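Local structure of probable ribose-5-phosphate isomerase B (Mycoplasma genitalium, 6MU0) at residues R108-A113 with N139-R144. The protein probably catalyses the interconversion of ribulose 5-phosphate and ribose 5-phosphate in the non-oxidative stage of the pentose phosphate pathway. Residues are numbered along the deposited sequence; the frame is centred on the assembly and turned at random.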
ATOM      1  N   ARG A 108      10.278  -0.945   1.704  1.00 10.31           N
ATOM      2  CA  ARG A 108      10.299  -0.634   3.126  0.65 11.29           C
ATOM      3  C   ARG A 108      11.696  -0.202   3.577  1.00 10.62           C
ATOM      4  O   ARG A 108      11.855   0.828   4.238  1.00 11.75           O
ATOM      5  CB  ARG A 108       9.865  -1.885   3.897  0.65 13.17           C
ATOM      6  CG  ARG A 108       9.234  -1.622   5.242  0.65 14.57           C
ATOM      7  CD  ARG A 108       7.737  -1.386   5.123  0.65 15.68           C
ATOM      8  NE  ARG A 108       7.168  -1.034   6.418  0.65 15.43           N
ATOM      9  CZ  ARG A 108       6.761  -1.917   7.326  0.65 15.63           C
ATOM     10  NH1 ARG A 108       6.261  -1.494   8.478  0.65 17.41           N
ATOM     11  NH2 ARG A 108       6.853  -3.221   7.090  0.65 14.93           N
ATOM     12  N   GLN A 109      12.713  -0.990   3.212  1.00  9.77           N
ATOM     13  CA  GLN A 109      14.070  -0.797   3.724  1.00  9.86           C
ATOM     14  C   GLN A 109      14.630   0.569   3.354  1.00  9.28           C
ATOM     15  O   GLN A 109      15.239   1.248   4.194  1.00 10.66           O
ATOM     16  CB  GLN A 109      14.977  -1.904   3.184  1.00 10.79           C
ATOM     17  CG  GLN A 109      14.680  -3.278   3.749  1.00 11.92           C
ATOM     18  CD  GLN A 109      15.312  -4.395   2.938  1.00 12.80           C
ATOM     19  OE1 GLN A 109      15.666  -4.209   1.775  1.00 14.22           O
ATOM     20  NE2 GLN A 109      15.452  -5.570   3.552  1.00 14.92           N
ATOM     21  N   HIS A 110      14.481   0.964   2.086  1.00  9.26           N
ATOM     22  CA  HIS A 110      15.012   2.236   1.608  1.00  9.44           C
ATOM     23  C   HIS A 110      13.973   3.345   1.591  1.00  8.94           C
ATOM     24  O   HIS A 110      14.276   4.479   1.970  1.00 10.10           O
ATOM     25  CB  HIS A 110      15.568   2.096   0.187  1.00  9.28           C
ATOM     26  CG  HIS A 110      16.849   1.342   0.110  1.00  9.26           C
ATOM     27  ND1 HIS A 110      17.670   1.398  -0.996  1.00 10.67           N
ATOM     28  CD2 HIS A 110      17.462   0.523   0.997  1.00 10.34           C
ATOM     29  CE1 HIS A 110      18.731   0.639  -0.787  1.00 10.69           C
ATOM     30  NE2 HIS A 110      18.632   0.101   0.416  1.00 10.60           N
ATOM     31  N   ASP A 111      12.751   3.056   1.150  1.00  9.26           N
ATOM     32  CA  ASP A 111      11.786   4.115   0.891  1.00  9.93           C
ATOM     33  C   ASP A 111      10.806   4.350   2.029  1.00  9.11           C
ATOM     34  O   ASP A 111       9.999   5.280   1.937  1.00  9.80           O
ATOM     35  CB  ASP A 111      10.988   3.811  -0.386  1.00 11.85           C
ATOM     36  CG  ASP A 111      11.864   3.511  -1.564  1.00 15.58           C
ATOM     37  OD1 ASP A 111      12.476   4.443  -2.104  1.00 17.13           O
ATOM     38  OD2 ASP A 111      11.930   2.335  -1.963  1.00 15.81           O
ATOM     39  N   ASN A 112      10.843   3.527   3.079  1.00  9.77           N
ATOM     40  CA  ASN A 112       9.941   3.652   4.226  1.00 10.93           C
ATOM     41  C   ASN A 112       8.477   3.749   3.801  1.00  9.62           C
ATOM     42  O   ASN A 112       7.683   4.470   4.403  1.00 10.04           O
ATOM     43  CB  ASN A 112      10.318   4.824   5.133  1.00 13.40           C
ATOM     44  CG  ASN A 112       9.731   4.684   6.513  1.00 15.63           C
ATOM     45  OD1 ASN A 112       9.443   3.574   6.959  1.00 16.19           O
ATOM     46  ND2 ASN A 112       9.539   5.806   7.198  1.00 19.01           N
ATOM     47  N   ALA A 113       8.107   3.020   2.753  1.00  9.04           N
ATOM     48  CA  ALA A 113       6.758   3.172   2.231  1.00  8.86           C
ATOM     49  C   ALA A 113       5.732   2.787   3.287  1.00  8.54           C
ATOM     50  O   ALA A 113       5.905   1.808   4.013  1.00  9.79           O
ATOM     51  CB  ALA A 113       6.574   2.281   1.006  1.00 10.05           C
ATOM     52  N   ASN A 139      12.043  -4.079   7.385  1.00 17.61           N
ATOM     53  CA  ASN A 139      12.113  -2.918   8.260  1.00 18.96           C
ATOM     54  C   ASN A 139      12.874  -1.797   7.566  1.00 16.65           C
ATOM     55  O   ASN A 139      13.838  -2.044   6.835  1.00 16.93           O
ATOM     56  CB  ASN A 139      12.823  -3.265   9.575  1.00 22.71           C
ATOM     57  CG  ASN A 139      12.099  -4.337  10.360  1.00 28.66           C
ATOM     58  OD1 ASN A 139      10.904  -4.222  10.624  1.00 30.67           O
ATOM     59  ND2 ASN A 139      12.815  -5.391  10.729  1.00 31.02           N
ATOM     60  N   PHE A 140      12.432  -0.564   7.803  1.00 14.55           N
ATOM     61  CA  PHE A 140      13.147   0.607   7.315  1.00 13.01           C
ATOM     62  C   PHE A 140      14.563   0.624   7.883  1.00 12.77           C
ATOM     63  O   PHE A 140      14.766   0.399   9.080  1.00 15.09           O
ATOM     64  CB  PHE A 140      12.379   1.863   7.736  1.00 13.34           C
ATOM     65  CG  PHE A 140      12.970   3.152   7.233  1.00 13.35           C
ATOM     66  CD1 PHE A 140      13.338   3.300   5.903  1.00 12.47           C
ATOM     67  CD2 PHE A 140      13.133   4.228   8.092  1.00 15.01           C
ATOM     68  CE1 PHE A 140      13.869   4.495   5.443  1.00 13.65           C
ATOM     69  CE2 PHE A 140      13.669   5.423   7.639  1.00 16.17           C
ATOM     70  CZ  PHE A 140      14.032   5.558   6.313  1.00 14.77           C
ATOM     71  N   GLU A 141      15.548   0.880   7.019  1.00 12.30           N
ATOM     72  CA  GLU A 141      16.954   0.831   7.404  1.00 12.40           C
ATOM     73  C   GLU A 141      17.510   2.173   7.882  1.00 12.52           C
ATOM     74  O   GLU A 141      18.648   2.217   8.363  1.00 14.97           O
ATOM     75  CB  GLU A 141      17.802   0.207   6.277  1.00 12.11           C
ATOM     76  CG  GLU A 141      17.509  -1.292   6.088  1.00 12.50           C
ATOM     77  CD  GLU A 141      18.224  -1.941   4.908  1.00 12.48           C
ATOM     78  OE1 GLU A 141      18.902  -1.237   4.133  1.00 14.14           O
ATOM     79  OE2 GLU A 141      18.088  -3.176   4.756  1.00 14.04           O
ATOM     80  N   GLY A 142      16.735   3.255   7.792  1.00 13.46           N
ATOM     81  CA  GLY A 142      17.147   4.532   8.349  1.00 13.74           C
ATOM     82  C   GLY A 142      18.418   5.072   7.716  1.00 13.29           C
ATOM     83  O   GLY A 142      18.720   4.831   6.548  1.00 12.36           O
ATOM     84  N   GLY A 143      19.176   5.823   8.506  1.00 14.10           N
ATOM     85  CA  GLY A 143      20.450   6.328   8.019  1.00 14.33           C
ATOM     86  C   GLY A 143      20.270   7.272   6.848  1.00 13.36           C
ATOM     87  O   GLY A 143      19.442   8.191   6.872  1.00 13.79           O
ATOM     88  N   ARG A 144      21.048   7.030   5.785  1.00 12.79           N
ATOM     89  CA  ARG A 144      20.937   7.855   4.585  1.00 11.46           C
ATOM     90  C   ARG A 144      19.516   7.860   4.039  1.00 11.76           C
ATOM     91  O   ARG A 144      19.076   8.854   3.446  1.00 12.31           O
ATOM     92  CB  ARG A 144      21.922   7.372   3.522  1.00 11.92           C
ATOM     93  CG  ARG A 144      21.628   5.976   2.975  1.00 10.94           C
ATOM     94  CD  ARG A 144      22.845   5.414   2.257  1.00 10.93           C
ATOM     95  NE  ARG A 144      22.599   4.147   1.561  1.00  9.80           N
ATOM     96  CZ  ARG A 144      22.667   2.946   2.126  1.00  9.28           C
ATOM     97  NH1 ARG A 144      22.975   2.826   3.415  1.00 10.20           N
ATOM     98  NH2 ARG A 144      22.439   1.864   1.392  1.00  9.59           N
TER
HETATM   99  O   HOH W   1      14.446  -5.635   6.398  1.00 17.43           O
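Arg108 O is approached across the contact by CA and CD1 of Phe140, and it accepts a hydrogen bond from the backbone N of Asn112, 3.1 Å away. Gln109 O takes a nearly straight bond of 2.9 Å from Glu141 N, in the carbonyl plane and on a lone pair. Phe140 suits this place because its faintly positive C-H groups tolerate carbonyls: CD1 of Phe140 lies 3.3 Å from Arg108 O, at the ring edge, and as near to Gln109 O. With CG of Phe140 anti to its backbone N (chi1 -177°), the Phe140 ring stands against Asn112, whose CB lies 3.6 Å from the ring centroid; the Asn112 amide stacks over the same face, its plane only 17° from the ring's. On the opposite face Gly142 N lies over the ring centre. Asn112 is the first residue to leave helical geometry, with positive phi, which asparagine accepts readily. In this Rossmann-like α/β fold of the LacAB/RpiB family, the contact holds the linker between helices 125-137 and 144-158 against the end of helix 101-109. The long chains of Gln109 and Glu141 suit packing side by side, Glu141 OE2 lying 3.5 Å from Gln109 CD, while Gln109 NE2 reaches a water that Asn139 N also binds. His110, the probable proton donor, presents its ring edge to Glu141 OE1, 3.9 Å from His110 CD2, and stacks on His145. Gly142 has positive phi, which favours glycine.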